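Local coordinates for protein teicoplanin pseudoaglycone deacetylases Orf2 (Actinoplanes teichomyceticus, PDB 3DFF) that is a zinc-dependent deacetylase acting on the teicoplanin pseudoaglycone, probably cleaving an N-acetyl group from one of its sugars during biosynthesis of the lipoglycopeptide antibiotic, at residues D97-R101 with E160-H164; L103-L109 with V121-S125; L132-A137 with A166-A170. One frame throughout, in Å; residues are numbered along the deposited sequence.

Contact 1 (D97-R101 with E160-H164); sequences DSIYR and EHPDH. With ZN (zinc ion), chain B.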
ATOM      1  N   ASP A  97       2.801   6.763  -9.741  1.00 16.73           N
ATOM      2  CA  ASP A  97       3.794   5.883  -9.135  1.00 17.99           C
ATOM      3  C   ASP A  97       5.201   6.473  -9.310  1.00 17.76           C
ATOM      4  O   ASP A  97       5.480   7.104 -10.318  1.00 17.55           O
ATOM      5  CB  ASP A  97       3.757   4.510  -9.786  1.00 18.63           C
ATOM      6  CG  ASP A  97       4.645   3.520  -9.052  1.00 22.07           C
ATOM      7  OD1 ASP A  97       5.895   3.623  -9.120  1.00 25.28           O
ATOM      8  OD2 ASP A  97       4.098   2.677  -8.355  1.00 27.46           O
ATOM      9  N   SER A  98       6.078   6.224  -8.345  1.00 18.22           N
ATOM     10  CA  SER A  98       7.473   6.701  -8.402  1.00 18.54           C
ATOM     11  C   SER A  98       8.153   6.436  -9.742  1.00 18.49           C
ATOM     12  O   SER A  98       8.974   7.253 -10.154  1.00 18.79           O
ATOM     13  CB  SER A  98       8.301   6.096  -7.271  1.00 19.37           C
ATOM     14  OG  SER A  98       8.293   4.682  -7.357  1.00 24.01           O
ATOM     15  N   ILE A  99       7.822   5.338 -10.434  1.00 17.24           N
ATOM     16  CA  ILE A  99       8.495   5.062 -11.722  1.00 17.92           C
ATOM     17  C   ILE A  99       8.065   5.981 -12.859  1.00 17.20           C
ATOM     18  O   ILE A  99       8.665   5.966 -13.945  1.00 18.12           O
ATOM     19  CB  ILE A  99       8.384   3.587 -12.170  1.00 17.93           C
ATOM     20  CG1 ILE A  99       6.904   3.158 -12.305  1.00 16.71           C
ATOM     21  CG2 ILE A  99       9.149   2.700 -11.224  1.00 18.88           C
ATOM     22  CD1 ILE A  99       6.734   1.786 -13.045  1.00 19.44           C
ATOM     23  N   TYR A 100       7.028   6.782 -12.626  1.00 16.46           N
ATOM     24  CA  TYR A 100       6.539   7.663 -13.673  1.00 16.73           C
ATOM     25  C   TYR A 100       6.790   9.131 -13.366  1.00 17.17           C
ATOM     26  O   TYR A 100       6.529   9.972 -14.233  1.00 18.64           O
ATOM     27  CB  TYR A 100       5.031   7.468 -13.917  1.00 17.94           C
ATOM     28  CG  TYR A 100       4.627   6.037 -14.212  1.00 16.01           C
ATOM     29  CD1 TYR A 100       5.202   5.317 -15.293  1.00 16.90           C
ATOM     30  CD2 TYR A 100       3.680   5.388 -13.419  1.00 17.87           C
ATOM     31  CE1 TYR A 100       4.827   4.011 -15.562  1.00 16.66           C
ATOM     32  CE2 TYR A 100       3.300   4.063 -13.689  1.00 17.94           C
ATOM     33  CZ  TYR A 100       3.880   3.387 -14.753  1.00 18.19           C
ATOM     34  OH  TYR A 100       3.509   2.072 -14.992  1.00 18.66           O
ATOM     35  N   ARG A 101       7.247   9.434 -12.147  1.00 17.97           N
ATOM     36  CA  ARG A 101       7.373  10.835 -11.738  1.00 18.13           C
ATOM     37  C   ARG A 101       8.672  11.454 -12.240  1.00 19.15           C
ATOM     38  O   ARG A 101       9.669  10.768 -12.431  1.00 18.33           O
ATOM     39  CB  ARG A 101       7.277  11.000 -10.216  1.00 17.84           C
ATOM     40  CG  ARG A 101       5.899  10.606  -9.651  1.00 18.57           C
ATOM     41  CD  ARG A 101       5.623  11.315  -8.310  1.00 18.64           C
ATOM     42  NE  ARG A 101       6.549  11.000  -7.220  1.00 19.13           N
ATOM     43  CZ  ARG A 101       6.452   9.918  -6.451  1.00 19.11           C
ATOM     44  NH1 ARG A 101       5.518   9.013  -6.690  1.00 16.81           N
ATOM     45  NH2 ARG A 101       7.305   9.717  -5.466  1.00 22.04           N
ATOM     46  N   GLU A 160      10.405   1.060   3.579  1.00 21.10           N
ATOM     47  CA  GLU A 160      10.811   2.440   3.257  1.00 22.98           C
ATOM     48  C   GLU A 160      10.604   2.851   1.789  1.00 21.46           C
ATOM     49  O   GLU A 160      11.322   3.727   1.281  1.00 22.40           O
ATOM     50  CB  GLU A 160      12.267   2.713   3.711  1.00 23.09           C
ATOM     51  CG  GLU A 160      12.503   2.539   5.223  1.00 26.87           C
ATOM     52  CD  GLU A 160      13.959   2.742   5.650  1.00 27.33           C
ATOM     53  OE1 GLU A 160      14.375   2.114   6.648  1.00 34.31           O
ATOM     54  OE2 GLU A 160      14.682   3.527   5.009  1.00 33.32           O
ATOM     55  N   HIS A 161       9.627   2.247   1.102  1.00 20.19           N
ATOM     56  CA  HIS A 161       9.337   2.674  -0.273  1.00 19.47           C
ATOM     57  C   HIS A 161       8.826   4.120  -0.193  1.00 19.63           C
ATOM     58  O   HIS A 161       7.904   4.420   0.591  1.00 18.24           O
ATOM     59  CB  HIS A 161       8.297   1.795  -0.962  1.00 19.61           C
ATOM     60  CG  HIS A 161       8.092   2.142  -2.405  1.00 19.82           C
ATOM     61  ND1 HIS A 161       8.412   1.278  -3.432  1.00 22.26           N
ATOM     62  CD2 HIS A 161       7.606   3.263  -2.994  1.00 15.54           C
ATOM     63  CE1 HIS A 161       8.128   1.851  -4.588  1.00 20.74           C
ATOM     64  NE2 HIS A 161       7.647   3.061  -4.351  1.00 21.97           N
ATOM     65  N   PRO A 162       9.421   5.029  -0.973  1.00 19.19           N
ATOM     66  CA  PRO A 162       9.029   6.447  -0.869  1.00 19.20           C
ATOM     67  C   PRO A 162       7.513   6.685  -1.017  1.00 18.08           C
ATOM     68  O   PRO A 162       6.946   7.588  -0.364  1.00 18.22           O
ATOM     69  CB  PRO A 162       9.767   7.098  -2.036  1.00 19.66           C
ATOM     70  CG  PRO A 162      10.915   6.181  -2.356  1.00 22.04           C
ATOM     71  CD  PRO A 162      10.537   4.806  -1.920  1.00 20.43           C
ATOM     72  N   ASP A 163       6.869   5.909  -1.881  1.00 16.08           N
ATOM     73  CA  ASP A 163       5.438   6.047  -2.107  1.00 15.15           C
ATOM     74  C   ASP A 163       4.664   5.584  -0.875  1.00 15.43           C
ATOM     75  O   ASP A 163       3.583   6.108  -0.574  1.00 15.21           O
ATOM     76  CB  ASP A 163       4.989   5.224  -3.315  1.00 16.12           C
ATOM     77  CG  ASP A 163       5.468   5.808  -4.651  1.00 17.05           C
ATOM     78  OD1 ASP A 163       5.874   6.988  -4.688  1.00 17.07           O
ATOM     79  OD2 ASP A 163       5.395   5.089  -5.672  1.00 17.72           O
ATOM     80  N   HIS A 164       5.192   4.579  -0.183  1.00 14.31           N
ATOM     81  CA  HIS A 164       4.568   4.094   1.054  1.00 14.62           C
ATOM     82  C   HIS A 164       4.704   5.121   2.155  1.00 14.68           C
ATOM     83  O   HIS A 164       3.745   5.371   2.899  1.00 15.11           O
ATOM     84  CB  HIS A 164       5.185   2.767   1.500  1.00 14.52           C
ATOM     85  CG  HIS A 164       4.725   1.596   0.689  1.00 14.41           C
ATOM     86  ND1 HIS A 164       4.390   0.381   1.259  1.00 15.58           N
ATOM     87  CD2 HIS A 164       4.536   1.453  -0.647  1.00 14.68           C
ATOM     88  CE1 HIS A 164       4.007  -0.452   0.306  1.00 15.41           C
ATOM     89  NE2 HIS A 164       4.091   0.169  -0.862  1.00 16.46           N
TER
HETATM   90 ZN    ZN B 274       3.547  -0.780  -2.699  1.00 18.53          ZN
HETATM   91  O   HOH W   1       3.087  -2.189  -4.201  1.00 19.58           O
HETATM   92  O   HOH W   2       5.482  -1.258  -2.889  1.00 22.42           O
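The guanidinium of Arg-101 presents its NH1/NH2 edge to the carboxylate of Asp-163, while the ring edge of His-161 faces Ser-98. In the salt bridge OD1 of Asp-163 lies almost exactly in the guanidinium plane of Arg-101 and takes both nitrogens, NH1 at 2.9 Å and NH2 at 3.2 Å; the two planar groups are nonetheless twisted 52° apart. NH1 also donates to the carbonyl of Leu-96, a second bond that limits rotation of the guanidinium. The other oxygen of Asp-163 turns its syn lone pair to the backbone, where Ser-98 N donates to OD2 over 3.0 Å in a nearly straight bond, and OD2 is bonded as well to His-16, a zinc ligand. At the histidine edge, NE2 of His-161 and OG of Ser-98 make only a weak bond of 3.5 Å. With its CG anti to the backbone N (chi1 -172°), Asp-97 brings OD1 to 3.8 Å from Asp-163 OD2, an approach of like charges with the carboxylate planes 87° apart. Asp-97 OD1 accepts from Ile-99 N at 2.9 Å, an Asx turn. Next along the helix, NE2 of His-164 binds the zinc ion at 2.1 Å, together with His-16, Asp-19 and two waters. Asp-97, Asp-163 and His-16 have been seen to bind a further zinc ion, absent from this chain. The arrangement belongs to the metal-centred active site of PIG-L family deacetylases.

Contact 2 (L103-L109 with V121-S125); sequences LPDGRWL and VNDHS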
ATOM      1  N   LEU A 103      11.493  14.904 -11.664  1.00 22.66           N
ATOM      2  CA  LEU A 103      12.028  15.908 -10.743  1.00 23.92           C
ATOM      3  C   LEU A 103      11.729  17.294 -11.265  1.00 25.21           C
ATOM      4  O   LEU A 103      11.465  17.458 -12.449  1.00 25.69           O
ATOM      5  CB  LEU A 103      13.545  15.749 -10.601  1.00 23.99           C
ATOM      6  CG  LEU A 103      14.083  14.410 -10.077  1.00 23.23           C
ATOM      7  CD1 LEU A 103      15.568  14.485  -9.891  1.00 25.85           C
ATOM      8  CD2 LEU A 103      13.396  14.011  -8.782  1.00 23.96           C
ATOM      9  N   PRO A 104      11.767  18.304 -10.374  1.00 26.27           N
ATOM     10  CA  PRO A 104      11.606  19.675 -10.856  1.00 27.18           C
ATOM     11  C   PRO A 104      12.542  20.023 -12.037  1.00 27.87           C
ATOM     12  O   PRO A 104      12.133  20.779 -12.921  1.00 29.28           O
ATOM     13  CB  PRO A 104      11.906  20.510  -9.614  1.00 27.40           C
ATOM     14  CG  PRO A 104      11.468  19.641  -8.483  1.00 27.04           C
ATOM     15  CD  PRO A 104      11.922  18.258  -8.907  1.00 26.29           C
ATOM     16  N   ASP A 105      13.755  19.461 -12.073  1.00 28.39           N
ATOM     17  CA  ASP A 105      14.710  19.725 -13.171  1.00 28.29           C
ATOM     18  C   ASP A 105      14.445  18.912 -14.460  1.00 27.90           C
ATOM     19  O   ASP A 105      15.207  18.995 -15.422  1.00 28.09           O
ATOM     20  CB  ASP A 105      16.159  19.530 -12.688  1.00 28.87           C
ATOM     21  CG  ASP A 105      16.528  18.061 -12.467  1.00 30.48           C
ATOM     22  OD1 ASP A 105      15.732  17.183 -12.835  1.00 31.34           O
ATOM     23  OD2 ASP A 105      17.630  17.785 -11.930  1.00 33.44           O
ATOM     24  N   GLY A 106      13.385  18.106 -14.457  1.00 27.05           N
ATOM     25  CA  GLY A 106      13.007  17.323 -15.635  1.00 26.41           C
ATOM     26  C   GLY A 106      13.597  15.914 -15.728  1.00 25.12           C
ATOM     27  O   GLY A 106      13.188  15.137 -16.590  1.00 26.00           O
ATOM     28  N   ARG A 107      14.568  15.582 -14.880  1.00 24.03           N
ATOM     29  CA  ARG A 107      15.053  14.200 -14.801  1.00 22.55           C
ATOM     30  C   ARG A 107      13.941  13.296 -14.266  1.00 21.49           C
ATOM     31  O   ARG A 107      13.030  13.764 -13.594  1.00 20.73           O
ATOM     32  CB  ARG A 107      16.291  14.090 -13.911  1.00 22.37           C
ATOM     33  CG  ARG A 107      17.568  14.696 -14.544  1.00 22.77           C
ATOM     34  CD  ARG A 107      18.790  14.438 -13.676  1.00 24.36           C
ATOM     35  NE  ARG A 107      18.640  15.049 -12.358  1.00 25.35           N
ATOM     36  CZ  ARG A 107      19.187  14.577 -11.243  1.00 28.60           C
ATOM     37  NH1 ARG A 107      19.934  13.480 -11.262  1.00 28.21           N
ATOM     38  NH2 ARG A 107      18.980  15.210 -10.091  1.00 30.84           N
ATOM     39  N   TRP A 108      14.003  12.003 -14.587  1.00 20.21           N
ATOM     40  CA  TRP A 108      13.119  11.034 -13.934  1.00 19.81           C
ATOM     41  C   TRP A 108      13.468  10.940 -12.464  1.00 19.56           C
ATOM     42  O   TRP A 108      14.640  11.058 -12.075  1.00 19.21           O
ATOM     43  CB  TRP A 108      13.308   9.652 -14.548  1.00 19.49           C
ATOM     44  CG  TRP A 108      12.891   9.582 -15.986  1.00 19.32           C
ATOM     45  CD1 TRP A 108      13.718   9.430 -17.071  1.00 19.92           C
ATOM     46  CD2 TRP A 108      11.560   9.667 -16.504  1.00 18.43           C
ATOM     47  NE1 TRP A 108      12.978   9.416 -18.223  1.00 20.49           N
ATOM     48  CE2 TRP A 108      11.651   9.554 -17.909  1.00 19.33           C
ATOM     49  CE3 TRP A 108      10.292   9.814 -15.917  1.00 18.59           C
ATOM     50  CZ2 TRP A 108      10.526   9.578 -18.732  1.00 19.88           C
ATOM     51  CZ3 TRP A 108       9.172   9.859 -16.734  1.00 20.25           C
ATOM     52  CH2 TRP A 108       9.300   9.737 -18.139  1.00 19.41           C
ATOM     53  N   LEU A 109      12.466  10.681 -11.635  1.00 18.39           N
ATOM     54  CA  LEU A 109      12.713  10.459 -10.223  1.00 18.97           C
ATOM     55  C   LEU A 109      13.538   9.178  -9.994  1.00 19.12           C
ATOM     56  O   LEU A 109      14.493   9.155  -9.206  1.00 19.17           O
ATOM     57  CB  LEU A 109      11.373  10.355  -9.483  1.00 18.51           C
ATOM     58  CG  LEU A 109      11.453   9.947  -8.016  1.00 18.47           C
ATOM     59  CD1 LEU A 109      12.247  10.928  -7.169  1.00 20.12           C
ATOM     60  CD2 LEU A 109      10.042   9.854  -7.493  1.00 20.03           C
ATOM     61  N   VAL A 121      16.793   6.164  -6.595  1.00 28.58           N
ATOM     62  CA  VAL A 121      16.052   7.426  -6.617  1.00 27.31           C
ATOM     63  C   VAL A 121      17.033   8.591  -6.725  1.00 25.77           C
ATOM     64  O   VAL A 121      17.983   8.687  -5.955  1.00 26.17           O
ATOM     65  CB  VAL A 121      15.192   7.582  -5.345  1.00 27.39           C
ATOM     66  CG1 VAL A 121      14.397   8.857  -5.392  1.00 27.35           C
ATOM     67  CG2 VAL A 121      14.253   6.405  -5.204  1.00 29.50           C
ATOM     68  N   ASN A 122      16.790   9.466  -7.689  1.00 24.16           N
ATOM     69  CA  ASN A 122      17.622  10.645  -7.906  1.00 23.04           C
ATOM     70  C   ASN A 122      17.428  11.679  -6.819  1.00 22.79           C
ATOM     71  O   ASN A 122      16.319  11.882  -6.333  1.00 21.38           O
ATOM     72  CB  ASN A 122      17.321  11.241  -9.283  1.00 22.19           C
ATOM     73  CG  ASN A 122      17.936  10.435 -10.404  1.00 24.55           C
ATOM     74  OD1 ASN A 122      17.331  10.238 -11.452  1.00 25.15           O
ATOM     75  ND2 ASN A 122      19.153   9.965 -10.180  1.00 25.14           N
ATOM     76  N   ASP A 123      18.515  12.331  -6.405  1.00 22.46           N
ATOM     77  CA  ASP A 123      18.403  13.296  -5.339  1.00 23.17           C
ATOM     78  C   ASP A 123      17.547  14.478  -5.774  1.00 22.33           C
ATOM     79  O   ASP A 123      17.572  14.865  -6.941  1.00 22.18           O
ATOM     80  CB  ASP A 123      19.802  13.753  -4.908  1.00 24.26           C
ATOM     81  CG  ASP A 123      20.565  12.663  -4.157  1.00 27.47           C
ATOM     82  OD1 ASP A 123      20.050  12.146  -3.130  1.00 31.02           O
ATOM     83  OD2 ASP A 123      21.693  12.359  -4.585  1.00 32.91           O
ATOM     84  N   HIS A 124      16.782  15.031  -4.834  1.00 21.53           N
ATOM     85  CA  HIS A 124      15.903  16.158  -5.123  1.00 21.64           C
ATOM     86  C   HIS A 124      15.558  16.929  -3.843  1.00 21.74           C
ATOM     87  O   HIS A 124      15.811  16.448  -2.736  1.00 21.92           O
ATOM     88  CB  HIS A 124      14.619  15.647  -5.796  1.00 21.51           C
ATOM     89  CG  HIS A 124      13.899  14.619  -4.986  1.00 19.08           C
ATOM     90  ND1 HIS A 124      14.285  13.296  -4.954  1.00 20.34           N
ATOM     91  CD2 HIS A 124      12.842  14.723  -4.144  1.00 20.40           C
ATOM     92  CE1 HIS A 124      13.486  12.625  -4.145  1.00 20.26           C
ATOM     93  NE2 HIS A 124      12.612  13.471  -3.627  1.00 21.22           N
ATOM     94  N   SER A 125      14.965  18.111  -4.016  1.00 22.91           N
ATOM     95  CA  SER A 125      14.752  19.057  -2.921  1.00 24.38           C
ATOM     96  C   SER A 125      13.775  18.578  -1.852  1.00 25.95           C
ATOM     97  O   SER A 125      12.829  17.845  -2.169  1.00 25.71           O
ATOM     98  CB  SER A 125      14.286  20.419  -3.460  1.00 24.45           C
ATOM     99  OG  SER A 125      12.933  20.393  -3.920  1.00 26.99           O
TER
HETATM  100  O   HOH W   3      20.725  11.921  -8.335  1.00 35.56           O
HETATM  101  O   HOH W   4      17.701  17.326  -8.367  1.00 36.65           O
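Leu-109 and Val-121 lie side by side, and the methyls CD1 of Leu-109 and CG1 of Val-121 meet at 3.5 Å, tighter than usual for carbon. CD1 of Leu-109 also comes within 3.7 Å of CE1 of His-124. A straight backbone bond, Asn-122 N to Leu-109 O at 2.8 Å, holds the two segments together. Leu-103 completes the packed part: its CD2 rests on CB of His-124 at 3.6 Å, and its CD1 meets CB of Asn-122, the side chains crossing at about a right angle. CG of His-124 sits between its backbone N and carbonyl carbon (chi1 56°), which turns the ring toward the two leucines, both approaching obliquely from one side; His-124 ND1 donates in the ring plane to Asn-122 O over 2.8 Å, and NE2 bonds to Asp-129. On the solvent side the fit is looser. There Arg-107 lays one guanidinium face over CB of Asn-122, while Asp-105 OD2 takes Arg-107 NE at 2.9 Å in a salt bridge. One water accepts weakly from Arg-107 NH2 and donates to Asp-123 O. The type I turn 103-106 is closed by Gly-106 N to Leu-103 O; with Leu-103 N bonded to Arg-107 O it has the form of a turn with a G1 bulge. The Leu-109 to Asn-122 bond continues the antiparallel hairpin 110-111/120-121, beside His-124 and Asp-129, seen to bind a zinc ion absent from this chain.

Contact 3 (L132-A137 with A166-A170); sequences LVGEVA and ATRDA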
ATOM      1  N   LEU A 132       4.401  16.917  -2.548  1.00 20.59           N
ATOM      2  CA  LEU A 132       3.671  15.698  -2.847  1.00 20.32           C
ATOM      3  C   LEU A 132       2.833  15.220  -1.657  1.00 19.44           C
ATOM      4  O   LEU A 132       1.660  14.933  -1.816  1.00 19.11           O
ATOM      5  CB  LEU A 132       4.618  14.589  -3.320  1.00 20.81           C
ATOM      6  CG  LEU A 132       3.977  13.210  -3.525  1.00 21.83           C
ATOM      7  CD1 LEU A 132       2.876  13.201  -4.595  1.00 21.86           C
ATOM      8  CD2 LEU A 132       5.065  12.212  -3.853  1.00 23.31           C
ATOM      9  N   VAL A 133       3.431  15.160  -0.467  1.00 19.34           N
ATOM     10  CA  VAL A 133       2.678  14.697   0.695  1.00 19.32           C
ATOM     11  C   VAL A 133       1.508  15.627   0.957  1.00 19.27           C
ATOM     12  O   VAL A 133       0.405  15.167   1.265  1.00 19.44           O
ATOM     13  CB  VAL A 133       3.565  14.572   1.941  1.00 19.81           C
ATOM     14  CG1 VAL A 133       2.704  14.341   3.191  1.00 20.48           C
ATOM     15  CG2 VAL A 133       4.584  13.441   1.743  1.00 21.30           C
ATOM     16  N   GLY A 134       1.740  16.924   0.787  1.00 19.38           N
ATOM     17  CA  GLY A 134       0.663  17.908   0.955  1.00 20.16           C
ATOM     18  C   GLY A 134      -0.499  17.678   0.004  1.00 20.00           C
ATOM     19  O   GLY A 134      -1.669  17.727   0.402  1.00 21.15           O
ATOM     20  N   GLU A 135      -0.189  17.418  -1.263  1.00 19.36           N
ATOM     21  CA  GLU A 135      -1.219  17.134  -2.250  1.00 19.57           C
ATOM     22  C   GLU A 135      -1.986  15.869  -1.913  1.00 18.80           C
ATOM     23  O   GLU A 135      -3.204  15.838  -2.019  1.00 18.32           O
ATOM     24  CB  GLU A 135      -0.612  17.013  -3.644  1.00 20.73           C
ATOM     25  CG  GLU A 135      -0.020  18.320  -4.171  1.00 24.40           C
ATOM     26  CD  GLU A 135      -1.039  19.226  -4.818  1.00 32.91           C
ATOM     27  OE1 GLU A 135      -2.172  18.767  -5.098  1.00 36.06           O
ATOM     28  OE2 GLU A 135      -0.701  20.405  -5.065  1.00 37.53           O
ATOM     29  N   VAL A 136      -1.274  14.811  -1.522  1.00 17.31           N
ATOM     30  CA  VAL A 136      -1.952  13.575  -1.175  1.00 17.12           C
ATOM     31  C   VAL A 136      -2.857  13.804   0.036  1.00 17.18           C
ATOM     32  O   VAL A 136      -3.982  13.293   0.068  1.00 18.30           O
ATOM     33  CB  VAL A 136      -0.946  12.442  -0.893  1.00 16.87           C
ATOM     34  CG1 VAL A 136      -1.675  11.161  -0.487  1.00 15.88           C
ATOM     35  CG2 VAL A 136      -0.105  12.173  -2.150  1.00 15.03           C
ATOM     36  N   ALA A 137      -2.348  14.543   1.023  1.00 18.22           N
ATOM     37  CA  ALA A 137      -3.121  14.872   2.223  1.00 19.44           C
ATOM     38  C   ALA A 137      -4.410  15.620   1.853  1.00 20.45           C
ATOM     39  O   ALA A 137      -5.461  15.356   2.426  1.00 19.89           O
ATOM     40  CB  ALA A 137      -2.288  15.678   3.175  1.00 19.58           C
ATOM     41  N   ALA A 166       5.137   8.415   1.708  1.00 16.23           N
ATOM     42  CA  ALA A 166       4.271   9.566   1.351  1.00 16.78           C
ATOM     43  C   ALA A 166       2.809   9.295   1.697  1.00 16.88           C
ATOM     44  O   ALA A 166       2.118  10.172   2.232  1.00 18.24           O
ATOM     45  CB  ALA A 166       4.401   9.881  -0.125  1.00 17.35           C
ATOM     46  N   THR A 167       2.335   8.084   1.408  1.00 16.16           N
ATOM     47  CA  THR A 167       0.950   7.712   1.681  1.00 16.22           C
ATOM     48  C   THR A 167       0.690   7.756   3.182  1.00 16.44           C
ATOM     49  O   THR A 167      -0.308   8.332   3.643  1.00 17.04           O
ATOM     50  CB  THR A 167       0.672   6.300   1.135  1.00 16.25           C
ATOM     51  OG1 THR A 167       0.810   6.329  -0.297  1.00 15.42           O
ATOM     52  CG2 THR A 167      -0.739   5.849   1.505  1.00 15.48           C
ATOM     53  N   ARG A 168       1.592   7.132   3.935  1.00 15.90           N
ATOM     54  CA  ARG A 168       1.433   7.003   5.370  1.00 15.64           C
ATOM     55  C   ARG A 168       1.405   8.381   6.005  1.00 16.53           C
ATOM     56  O   ARG A 168       0.488   8.694   6.769  1.00 16.62           O
ATOM     57  CB  ARG A 168       2.550   6.145   5.959  1.00 15.76           C
ATOM     58  CG  ARG A 168       2.528   6.091   7.498  1.00 17.12           C
ATOM     59  CD  ARG A 168       3.880   5.688   8.048  1.00 16.79           C
ATOM     60  NE  ARG A 168       4.907   6.696   7.757  1.00 18.22           N
ATOM     61  CZ  ARG A 168       6.214   6.458   7.763  1.00 20.09           C
ATOM     62  NH1 ARG A 168       6.692   5.239   8.028  1.00 20.12           N
ATOM     63  NH2 ARG A 168       7.054   7.439   7.470  1.00 20.82           N
ATOM     64  N   ASP A 169       2.387   9.212   5.662  1.00 16.06           N
ATOM     65  CA  ASP A 169       2.506  10.549   6.260  1.00 16.83           C
ATOM     66  C   ASP A 169       1.264  11.383   5.906  1.00 16.64           C
ATOM     67  O   ASP A 169       0.651  11.985   6.781  1.00 17.42           O
ATOM     68  CB  ASP A 169       3.794  11.245   5.805  1.00 16.55           C
ATOM     69  CG  ASP A 169       5.056  10.578   6.364  1.00 19.50           C
ATOM     70  OD1 ASP A 169       4.961   9.611   7.163  1.00 19.27           O
ATOM     71  OD2 ASP A 169       6.164  11.052   6.045  1.00 22.32           O
ATOM     72  N   ALA A 170       0.886  11.395   4.635  1.00 16.36           N
ATOM     73  CA  ALA A 170      -0.310  12.152   4.209  1.00 16.67           C
ATOM     74  C   ALA A 170      -1.562  11.688   4.969  1.00 17.10           C
ATOM     75  O   ALA A 170      -2.373  12.512   5.402  1.00 18.04           O
ATOM     76  CB  ALA A 170      -0.534  11.993   2.730  1.00 17.47           C
TER
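Val-133 straddles the surface of helix 162-178, and its side chain divides at CB to serve two turns of that helix. CG1 of Val-133 stands anti to the backbone N (chi1 169°), which carries it toward the later turn: it lies 3.8 Å from Ala-170 N, and also touches Ala-170 CB and the CB of Asp-169. The other branch, CG2 of Val-133, settles on the earlier turn, 3.9 Å from Ala-166 CA and 4.0 Å from Ala-166 CB. One valine thus spans the alanines that stand four residues apart on the facing helix. Ala-170 answers from its own side. Its CB fits among Val-133, Val-136 and Ala-137, at 3.5 Å from CG1 of Val-136 and 3.6 Å from the backbone N of Ala-137. The backbones come close at this point, Ala-137 CA and Ala-170 CA being 4.4 Å apart. Leu-132 adds a more distant touch, with CD2 beside Ala-166 CB. No hydrogen bond passes between the two segments, so the union is apolar packing made possible by small residues. The segment axes approach to 8.6 Å, and their crossing of -58° is near that of the common ridges-into-grooves class formed by i, i+4 ridges. Helix 162-178 is the connection of a beta-alpha-beta crossover from strand 151-155 to the parallel strand 182-185, and helix 126-147, which leads into the first of these strands, packs against it.

From the N terminus, the chain first passes through the strands and helices up to 89-92 and enters the loop holding 97-101, where contact 1 opens. Contact 2 follows almost at once and closes first, a short loop around the small hairpin 110-111/120-121, lying wholly within the longer span of contact 1. Helix 126-147 then opens contact 3; helix 162-178 closes contact 1 with its first turn and contact 3 further on, so these two cross. Contacts 1 and 2 are joined by a probable hydrogen bond, Arg-101 O to Leu-109 N. Together they tie the loop after strand 89-92 to helix 162-178 by the zinc site, and join the two helices to each other.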